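Mannan endo-1,6-alpha-mannosidase (Chaetomium thermophilum, PDB 6RY0) probably hydrolyses alpha-1,6-mannosidic linkages of mannans and is thought to act as a transglycosidase moving GPI-anchored glycoproteins into the fungal cell wall. Local coordinates at residues 112-117 with 156-161; 133-138 with 202-207; 195-200 with 261-266; 266-271 with 329-334. All coordinates share one frame; numbering follows the deposited sequence.

Contact 1. Residues 112-117 with 156-161; sequences PNADYQ and LALAQA
Tyr116 and Leu158 cross at about a right angle where the loop 112-117 lies against helix 155-167. The tyrosine ring meets the leucine obliquely: Tyr116 CE2 lies 4.0 Å from Leu158 CB, and Leu158 CD1 ends beside the phenol oxygen. That hydroxyl bonds to Met106 O, and the ring stacks on Trp133 of helix 127-142, giving hydroxyl and ring each a further partner. The other leucine methyl, CD2, sits 3.5 Å from Ala114 O and also touches Ala114 CB. With CG anti to its carbonyl carbon (chi1 -74°), Leu158 sends its fork between these two loop residues. One turn on, Ala161 CB presses on Ala114 O at 3.2 Å and on Asp115 CA. The carboxylate of Asp115 turns back into its own loop: OD1 accepts from Gln117 N in an Asx turn, and OD2 takes Gln117 NE2 at 2.9 Å, met from above the carboxylate plane. Water 1 donates to Ala114 O at 2.8 Å and, weakly, to Ala157 O. No direct hydrogen bond joins loop and helix: apolar contacts of methyls and the Tyr116 ring do, with one water bridge weak in one arm; Asp115, bonded to Gln117, is likely to stabilise the loop's turn.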
# COMPACT_ATOMS: atom_id res chain seq x y z
N PRO A 112 -6.81 8.92 19.07
CA PRO A 112 -6.39 9.37 20.39
C PRO A 112 -5.19 8.59 20.93
O PRO A 112 -4.47 9.11 21.78
CB PRO A 112 -7.69 9.19 21.24
CG PRO A 112 -8.46 8.14 20.52
CD PRO A 112 -8.22 8.48 19.08
N ASN A 113 -5.03 7.35 20.50
CA ASN A 113 -3.96 6.51 20.99
C ASN A 113 -2.81 6.39 20.01
O ASN A 113 -1.94 5.53 20.17
CB ASN A 113 -4.49 5.16 21.40
CG ASN A 113 -5.50 5.30 22.51
OD1 ASN A 113 -5.30 6.05 23.46
ND2 ASN A 113 -6.63 4.62 22.37
N ALA A 114 -2.77 7.24 19.00
CA ALA A 114 -1.62 7.30 18.09
C ALA A 114 -1.32 5.93 17.47
O ALA A 114 -0.17 5.49 17.40
CB ALA A 114 -0.40 7.92 18.74
N ASP A 115 -2.37 5.30 16.97
CA ASP A 115 -2.32 3.93 16.50
C ASP A 115 -3.13 3.73 15.23
O ASP A 115 -3.36 2.59 14.82
CB ASP A 115 -2.78 2.95 17.57
CG ASP A 115 -4.21 3.16 18.00
OD1 ASP A 115 -4.84 4.11 17.52
OD2 ASP A 115 -4.68 2.35 18.84
N TYR A 116 -3.58 4.82 14.59
CA TYR A 116 -4.44 4.74 13.42
C TYR A 116 -5.70 3.91 13.67
O TYR A 116 -6.20 3.23 12.78
CB TYR A 116 -3.66 4.32 12.15
CG TYR A 116 -2.82 5.45 11.63
CD1 TYR A 116 -3.42 6.59 11.13
CD2 TYR A 116 -1.44 5.41 11.63
CE1 TYR A 116 -2.68 7.66 10.68
CE2 TYR A 116 -0.67 6.49 11.16
CZ TYR A 116 -1.30 7.61 10.71
OH TYR A 116 -0.53 8.65 10.26
N GLN A 117 -6.27 4.07 14.88
CA GLN A 117 -7.59 3.52 15.18
C GLN A 117 -8.53 4.61 15.68
O GLN A 117 -9.12 4.50 16.75
CB GLN A 117 -7.50 2.38 16.19
CG GLN A 117 -6.55 1.29 15.72
CD GLN A 117 -6.66 0.04 16.52
OE1 GLN A 117 -7.35 -0.90 16.12
NE2 GLN A 117 -6.00 0.00 17.68
N LEU A 156 8.03 6.63 12.87
CA LEU A 156 8.39 5.30 13.27
C LEU A 156 7.45 4.82 14.40
O LEU A 156 6.97 3.69 14.38
CB LEU A 156 9.85 5.22 13.72
CG LEU A 156 10.30 3.87 14.30
CD1 LEU A 156 10.22 2.77 13.29
CD2 LEU A 156 11.71 3.98 14.85
N ALA A 157 7.19 5.70 15.37
CA ALA A 157 6.31 5.37 16.48
C ALA A 157 4.91 4.99 16.01
O ALA A 157 4.27 4.12 16.61
CB ALA A 157 6.24 6.51 17.46
N LEU A 158 4.41 5.67 14.99
CA LEU A 158 3.09 5.34 14.45
C LEU A 158 3.09 3.97 13.80
O LEU A 158 2.16 3.17 14.00
CB LEU A 158 2.64 6.42 13.46
CG LEU A 158 2.20 7.74 14.11
CD1 LEU A 158 2.18 8.84 13.08
CD2 LEU A 158 0.85 7.58 14.81
N ALA A 159 4.12 3.67 13.00
CA ALA A 159 4.24 2.33 12.42
C ALA A 159 4.33 1.26 13.50
O ALA A 159 3.70 0.21 13.41
CB ALA A 159 5.45 2.29 11.50
N GLN A 160 5.14 1.52 14.53
CA GLN A 160 5.25 0.60 15.64
C GLN A 160 3.93 0.38 16.36
O GLN A 160 3.64 -0.72 16.81
CB GLN A 160 6.28 1.11 16.67
CG GLN A 160 7.69 1.07 16.17
CD GLN A 160 8.63 1.70 17.16
OE1 GLN A 160 8.38 2.78 17.67
NE2 GLN A 160 9.74 1.03 17.42
N ALA A 161 3.12 1.44 16.49
CA ALA A 161 1.83 1.30 17.17
C ALA A 161 0.88 0.43 16.37
O ALA A 161 0.21 -0.43 16.93
CB ALA A 161 1.22 2.66 17.41
O HOH W 1 2.46 5.96 18.08

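Contact 2. Residues 133-138 with 202-207; sequences WGMSAM and FFDLGA
Leu205 of helix 196-213 reaches across to Gly134, Met135 and Met138 of helix 127-142. Both Leu205 and Met135 adopt two conformations, so the finer distances hold for one of them. From CB the chain turns with CG anti to the carbonyl carbon (chi1 -79°), which carries the fork over to the other helix. Leu205 CG comes within 4.0 Å of Met135 CG. At the tip, Leu205 CD2 settles on the backbone, 3.7 Å from Gly134 O and 3.8 Å from Met135 N. The same methyl touches Met135 CG, and Leu205 CD2 lies 4.1 Å from Met138 CB. In this conformer a beta carbon on Gly134 would come within 3.3 Å of Leu205 CD1, so the missing side chain probably eases the approach. The two helices run nearly parallel, at 21° with axes 10.1 Å apart, as neighbouring inner helices do in the (alpha/alpha)6 barrel of glycoside hydrolase family 76. Beside the leucine, Met135 bends at chi3 and brings its CE 3.8 Å from Asp204 OD2, the two side chains crossing at about a right angle. Asp204 is buried, and its polar atoms have partners: OD1 is hydrogen-bonded to His269 ND1 of helix 261-278, and OD2 forms a salt bridge with Arg208, one turn further along its own helix.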
# COMPACT_ATOMS: atom_id res chain seq x y z
N TRP A 133 -2.40 2.78 6.64
CA TRP A 133 -1.92 3.98 7.32
C TRP A 133 -0.59 3.71 8.00
O TRP A 133 0.32 4.53 7.93
CB TRP A 133 -2.96 4.47 8.33
CG TRP A 133 -4.12 5.17 7.71
CD1 TRP A 133 -5.34 4.66 7.42
CD2 TRP A 133 -4.16 6.55 7.31
NE1 TRP A 133 -6.14 5.64 6.85
CE2 TRP A 133 -5.44 6.81 6.81
CE3 TRP A 133 -3.22 7.57 7.34
CZ2 TRP A 133 -5.80 8.08 6.33
CZ3 TRP A 133 -3.58 8.83 6.87
CH2 TRP A 133 -4.86 9.07 6.38
N GLY A 134 -0.44 2.58 8.67
CA GLY A 134 0.83 2.22 9.27
C GLY A 134 1.95 2.13 8.26
O GLY A 134 3.08 2.57 8.54
N MET A 135 1.65 1.58 7.08
CA MET A 135 2.64 1.49 6.01
C MET A 135 3.06 2.86 5.50
O MET A 135 4.22 3.06 5.17
CB MET A 135 2.09 0.60 4.90
CG MET A 135 2.09 -0.87 5.31
SD MET A 135 0.89 -1.87 4.40
CE MET A 135 1.50 -1.59 2.75
N SER A 136 2.11 3.80 5.41
CA SER A 136 2.49 5.16 5.02
C SER A 136 3.39 5.82 6.07
O SER A 136 4.32 6.53 5.70
CB SER A 136 1.24 5.98 4.77
OG SER A 136 0.62 5.52 3.59
N ALA A 137 3.15 5.56 7.36
CA ALA A 137 4.03 6.08 8.39
C ALA A 137 5.42 5.42 8.30
O ALA A 137 6.45 6.09 8.44
CB ALA A 137 3.42 5.86 9.77
N MET A 138 5.45 4.11 8.07
CA MET A 138 6.71 3.40 7.89
C MET A 138 7.50 3.99 6.73
O MET A 138 8.70 4.22 6.82
CB MET A 138 6.44 1.92 7.66
CG MET A 138 7.65 1.02 7.67
SD MET A 138 8.45 0.86 9.26
CE MET A 138 9.98 1.76 9.02
N PHE A 202 0.41 -6.77 7.84
CA PHE A 202 1.12 -7.04 9.09
C PHE A 202 2.51 -7.61 8.84
O PHE A 202 3.49 -7.22 9.47
CB PHE A 202 0.23 -7.92 9.97
CG PHE A 202 0.83 -8.31 11.29
CD1 PHE A 202 1.30 -7.37 12.19
CD2 PHE A 202 0.90 -9.63 11.67
CE1 PHE A 202 1.81 -7.73 13.42
CE2 PHE A 202 1.41 -9.98 12.91
CZ PHE A 202 1.89 -9.06 13.76
N PHE A 203 2.61 -8.53 7.86
CA PHE A 203 3.87 -9.10 7.43
C PHE A 203 4.81 -8.00 6.94
O PHE A 203 5.97 -7.93 7.35
CB PHE A 203 3.60 -10.10 6.31
CG PHE A 203 4.83 -10.53 5.56
CD1 PHE A 203 5.86 -11.20 6.20
CD2 PHE A 203 4.99 -10.24 4.22
CE1 PHE A 203 7.01 -11.55 5.53
CE2 PHE A 203 6.13 -10.60 3.52
CZ PHE A 203 7.14 -11.25 4.19
N ASP A 204 4.32 -7.18 6.01
CA ASP A 204 5.16 -6.14 5.43
C ASP A 204 5.65 -5.16 6.49
O ASP A 204 6.81 -4.78 6.51
CB ASP A 204 4.32 -5.39 4.36
CG ASP A 204 5.13 -4.41 3.56
OD1 ASP A 204 6.04 -4.91 2.82
OD2 ASP A 204 4.85 -3.19 3.63
N LEU A 205 4.76 -4.74 7.40
CA LEU A 205 5.17 -3.86 8.50
C LEU A 205 6.22 -4.49 9.36
O LEU A 205 7.18 -3.83 9.77
CB LEU A 205 3.99 -3.48 9.40
CG LEU A 205 3.12 -2.39 8.81
CD1 LEU A 205 1.85 -2.21 9.60
CD2 LEU A 205 3.84 -1.05 8.70
N GLY A 206 6.04 -5.76 9.70
CA GLY A 206 7.03 -6.44 10.52
C GLY A 206 8.40 -6.51 9.85
O GLY A 206 9.43 -6.24 10.46
N ALA A 207 8.40 -6.85 8.57
CA ALA A 207 9.66 -6.96 7.84
C ALA A 207 10.38 -5.61 7.78
O ALA A 207 11.59 -5.50 7.93
CB ALA A 207 9.39 -7.50 6.46

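Contact 3. Residues 195-200 with 261-266; sequences NTIANA and SYNAAL
Ile197 projects from the first turn of helix 196-213 onto Tyr262, near the start of helix 261-278, another pair of inner helices of the (alpha/alpha)6 barrel, running in the same direction and inclined at 29°. Tyr262 has CG between its backbone N and carbonyl carbon (chi1 78°), which swings the ring beneath the isoleucine. Ile197 CD1 lies over one face in a CH-pi contact, 3.8 Å from the centroid and displaced toward the rim at CE2, while CG1 and CG2 both touch the phenol oxygen from the isoleucine side. The ring also stacks on Phe323 of helix 323-337; with an alanine here, Ile197 CD1 is likely to lose the surface beneath it, and Phe323 its stacking partner. Asn263 follows, its OD1 wedged 3.3 Å from Ile197 CB and beside the methyl CG2 of Thr196, whose hydroxyl is bonded to Tyr243 O. OD1 approaches Ile197 N too, but at a poor angle for a hydrogen bond. That N-H turns instead to water 2, at 2.9 Å from Ile197 N, while Asn195 OD1, at the N-cap position, accepts weakly from Ala198 N. One turn on, Leu266 closes the row, with CD2 3.8 Å from Ala200 CB and 3.9 Å from Ile197 CD1. The water held by Ile197 N also accepts from the amide of Asn263, with its oxygen 3.1 Å from Asn263 ND2.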
# COMPACT_ATOMS: atom_id res chain seq x y z
N ASN A 195 -8.13 -12.98 5.57
CA ASN A 195 -7.75 -12.70 4.22
C ASN A 195 -6.29 -12.37 4.08
O ASN A 195 -5.58 -12.04 5.03
CB ASN A 195 -8.64 -11.65 3.59
CG ASN A 195 -8.63 -10.34 4.28
OD1 ASN A 195 -7.99 -10.12 5.32
ND2 ASN A 195 -9.34 -9.40 3.69
N THR A 196 -5.82 -12.49 2.85
CA THR A 196 -4.43 -12.22 2.57
C THR A 196 -4.04 -10.82 2.92
O THR A 196 -3.00 -10.62 3.55
CB THR A 196 -4.11 -12.56 1.12
OG1 THR A 196 -4.41 -13.94 0.96
CG2 THR A 196 -2.67 -12.25 0.80
N ILE A 197 -4.82 -9.82 2.51
CA ILE A 197 -4.33 -8.46 2.61
C ILE A 197 -4.08 -8.05 4.07
O ILE A 197 -3.09 -7.36 4.36
CB ILE A 197 -5.21 -7.45 1.86
CG1 ILE A 197 -4.56 -6.06 1.83
CG2 ILE A 197 -6.65 -7.39 2.42
CD1 ILE A 197 -3.31 -6.01 1.11
N ALA A 198 -4.95 -8.42 5.01
CA ALA A 198 -4.70 -8.07 6.41
C ALA A 198 -3.36 -8.62 6.87
O ALA A 198 -2.56 -7.96 7.53
CB ALA A 198 -5.83 -8.64 7.30
N ASN A 199 -3.14 -9.89 6.54
CA ASN A 199 -1.93 -10.58 6.94
C ASN A 199 -0.71 -10.04 6.21
O ASN A 199 0.36 -9.93 6.79
CB ASN A 199 -2.15 -12.09 6.75
CG ASN A 199 -3.06 -12.60 7.81
OD1 ASN A 199 -2.61 -12.79 8.96
ND2 ASN A 199 -4.34 -12.78 7.50
N ALA A 200 -0.86 -9.70 4.92
CA ALA A 200 0.22 -9.12 4.14
C ALA A 200 0.65 -7.76 4.69
O ALA A 200 1.83 -7.47 4.71
CB ALA A 200 -0.20 -9.01 2.68
N SER A 261 -3.71 -7.79 -7.62
CA SER A 261 -2.30 -7.51 -7.82
C SER A 261 -1.60 -7.11 -6.54
O SER A 261 -0.45 -7.51 -6.29
CB SER A 261 -2.17 -6.41 -8.86
OG SER A 261 -2.68 -5.17 -8.41
N TYR A 262 -2.27 -6.32 -5.71
CA TYR A 262 -1.61 -5.78 -4.52
C TYR A 262 -1.30 -6.85 -3.49
O TYR A 262 -0.43 -6.63 -2.66
CB TYR A 262 -2.40 -4.61 -3.91
CG TYR A 262 -3.63 -4.91 -3.07
CD1 TYR A 262 -4.48 -6.00 -3.33
CD2 TYR A 262 -3.97 -4.08 -2.02
CE1 TYR A 262 -5.61 -6.24 -2.57
CE2 TYR A 262 -5.12 -4.33 -1.27
CZ TYR A 262 -5.93 -5.42 -1.54
OH TYR A 262 -7.05 -5.69 -0.79
N ASN A 263 -2.00 -7.97 -3.49
CA ASN A 263 -1.70 -9.03 -2.54
C ASN A 263 -0.36 -9.68 -2.84
O ASN A 263 0.53 -9.73 -1.98
CB ASN A 263 -2.82 -10.09 -2.52
CG ASN A 263 -3.94 -9.74 -1.59
OD1 ASN A 263 -3.71 -9.09 -0.56
ND2 ASN A 263 -5.14 -10.20 -1.89
N ALA A 264 -0.16 -10.13 -4.06
CA ALA A 264 1.14 -10.71 -4.42
C ALA A 264 2.23 -9.66 -4.30
O ALA A 264 3.33 -9.96 -3.83
CB ALA A 264 1.11 -11.32 -5.82
N ALA A 265 1.98 -8.44 -4.75
CA ALA A 265 3.03 -7.43 -4.72
C ALA A 265 3.42 -7.06 -3.29
O ALA A 265 4.60 -6.80 -3.04
CB ALA A 265 2.62 -6.17 -5.49
N LEU A 266 2.47 -7.02 -2.35
CA LEU A 266 2.81 -6.68 -0.99
C LEU A 266 3.65 -7.79 -0.37
O LEU A 266 4.58 -7.53 0.39
CB LEU A 266 1.55 -6.39 -0.17
CG LEU A 266 1.81 -5.81 1.22
CD1 LEU A 266 2.78 -4.64 1.20
CD2 LEU A 266 0.50 -5.37 1.82
O HOH W 2 -6.98 -10.31 0.64

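Contact 4. Residues 266-271 with 329-334; sequences LLLHGA and RWMAVV
Trp330 turns one side of its indole to both Leu266, at the six-membered ring, and His269, at the five-membered end. The methyl CD1 of Leu266 stands almost squarely over the six-membered ring, 3.9 Å from its centroid and 9° off the normal, and Leu266 CB touches Trp330 CZ3 at 3.6 Å. His269 extends with CG opposite its backbone N (chi1 -172°); the two side chains cross at about a right angle, while their ring planes are inclined at 45°, neither stacked nor edge-to-face. Trp330 CD1 lies over one imidazole face, and Trp330 O lies in the ring plane at its edge, 3.6 Å from His269 CD2. Replacing Trp330 by an alanine would probably open a gap beside Leu266 CD1 and let the imidazole shift. His269 ND1 is hydrogen-bonded to Asp204 OD1. Val334 places CG2 anti to its carbonyl carbon, which sets that methyl 3.8 Å from His269 CA and 4.0 Å from Leu268 CG. Leu268 CD2 also meets Met331 CG. Helices 261-278 and 323-337 pack side by side as inner helices of the barrel, the segment axes 9.1 Å apart; Phe132 and Met135 of helix 127-142 border Trp330, and helix 281-298 backs Leu268 and Met331.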
# COMPACT_ATOMS: atom_id res chain seq x y z
N LEU A 266 2.47 -7.02 -2.35
CA LEU A 266 2.81 -6.68 -0.99
C LEU A 266 3.65 -7.79 -0.37
O LEU A 266 4.58 -7.53 0.39
CB LEU A 266 1.55 -6.39 -0.17
CG LEU A 266 1.81 -5.81 1.22
CD1 LEU A 266 2.78 -4.64 1.20
CD2 LEU A 266 0.50 -5.37 1.82
N LEU A 267 3.31 -9.05 -0.64
CA LEU A 267 4.13 -10.15 -0.15
C LEU A 267 5.53 -10.10 -0.76
O LEU A 267 6.51 -10.36 -0.06
CB LEU A 267 3.48 -11.49 -0.40
CG LEU A 267 2.17 -11.73 0.37
CD1 LEU A 267 1.68 -13.14 0.11
CD2 LEU A 267 2.32 -11.48 1.83
N LEU A 268 5.65 -9.79 -2.05
CA LEU A 268 6.97 -9.61 -2.65
C LEU A 268 7.76 -8.52 -1.91
O LEU A 268 8.93 -8.70 -1.62
CB LEU A 268 6.81 -9.26 -4.14
CG LEU A 268 8.12 -8.89 -4.84
CD1 LEU A 268 9.09 -10.06 -4.93
CD2 LEU A 268 7.85 -8.33 -6.22
N HIS A 269 7.11 -7.39 -1.67
CA HIS A 269 7.75 -6.27 -0.97
C HIS A 269 8.26 -6.72 0.39
O HIS A 269 9.44 -6.51 0.70
CB HIS A 269 6.71 -5.16 -0.89
CG HIS A 269 7.18 -3.83 -0.39
ND1 HIS A 269 6.96 -3.41 0.90
CD2 HIS A 269 7.71 -2.78 -1.05
CE1 HIS A 269 7.33 -2.15 1.00
NE2 HIS A 269 7.78 -1.73 -0.16
N GLY A 270 7.41 -7.33 1.20
CA GLY A 270 7.87 -7.74 2.51
C GLY A 270 8.94 -8.79 2.44
O GLY A 270 9.88 -8.78 3.25
N ALA A 271 8.83 -9.73 1.50
CA ALA A 271 9.85 -10.77 1.35
C ALA A 271 11.19 -10.15 0.98
O ALA A 271 12.24 -10.64 1.42
CB ALA A 271 9.41 -11.79 0.31
N ARG A 329 4.95 1.14 -7.22
CA ARG A 329 5.81 1.75 -6.19
C ARG A 329 6.55 0.69 -5.39
O ARG A 329 7.73 0.86 -5.06
CB ARG A 329 4.98 2.65 -5.24
CG ARG A 329 4.62 3.97 -5.82
CD ARG A 329 3.49 4.68 -5.00
NE ARG A 329 3.83 4.72 -3.63
CZ ARG A 329 3.05 4.34 -2.64
NH1 ARG A 329 1.78 3.95 -2.79
NH2 ARG A 329 3.56 4.34 -1.39
N TRP A 330 5.84 -0.38 -5.03
CA TRP A 330 6.43 -1.43 -4.21
C TRP A 330 7.46 -2.23 -5.00
O TRP A 330 8.55 -2.52 -4.49
CB TRP A 330 5.35 -2.35 -3.67
CG TRP A 330 4.43 -1.71 -2.68
CD1 TRP A 330 4.63 -0.58 -1.96
CD2 TRP A 330 3.13 -2.20 -2.33
NE1 TRP A 330 3.50 -0.33 -1.20
CE2 TRP A 330 2.58 -1.31 -1.41
CE3 TRP A 330 2.38 -3.29 -2.74
CZ2 TRP A 330 1.32 -1.50 -0.86
CZ3 TRP A 330 1.11 -3.47 -2.22
CH2 TRP A 330 0.61 -2.58 -1.27
N MET A 331 7.15 -2.58 -6.25
CA MET A 331 8.13 -3.30 -7.07
C MET A 331 9.38 -2.47 -7.32
O MET A 331 10.49 -3.00 -7.35
CB MET A 331 7.52 -3.80 -8.37
CG MET A 331 6.51 -4.93 -8.15
SD MET A 331 5.77 -5.58 -9.66
CE MET A 331 7.14 -6.53 -10.31
N ALA A 332 9.22 -1.17 -7.48
CA ALA A 332 10.38 -0.31 -7.65
C ALA A 332 11.29 -0.39 -6.42
O ALA A 332 12.51 -0.52 -6.53
CB ALA A 332 9.96 1.11 -7.96
N VAL A 333 10.71 -0.32 -5.22
CA VAL A 333 11.52 -0.43 -4.00
C VAL A 333 12.20 -1.80 -3.89
O VAL A 333 13.35 -1.89 -3.44
CB VAL A 333 10.68 -0.09 -2.75
CG1 VAL A 333 11.39 -0.50 -1.47
CG2 VAL A 333 10.36 1.37 -2.75
N VAL A 334 11.52 -2.87 -4.34
CA VAL A 334 12.12 -4.19 -4.35
C VAL A 334 13.46 -4.17 -5.10
O VAL A 334 14.40 -4.84 -4.71
CB VAL A 334 11.15 -5.23 -4.91
CG1 VAL A 334 11.83 -6.55 -5.24
CG2 VAL A 334 9.99 -5.43 -3.94

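Overall arrangement
Contacts 2, 3 and 4 link four inner helices of the barrel: 127-142 to 196-213, that to 261-278, and that to 323-337. Contact 1 lies toward the periphery, where a loop and helix 155-167 pack outside helix 127-142. Centres of successive contacts are 11 to 12 Å apart, while contacts 1 and 4 are 23 Å apart and do not touch. Along the chain, contacts 1 and 2 alternate their segments, as do 2 and 3, whereas 4 opens after 3 has closed; Leu266 belongs to both. Leu266 also packs against Asp204 of contact 2, so the buried core is continuous between these inner helices.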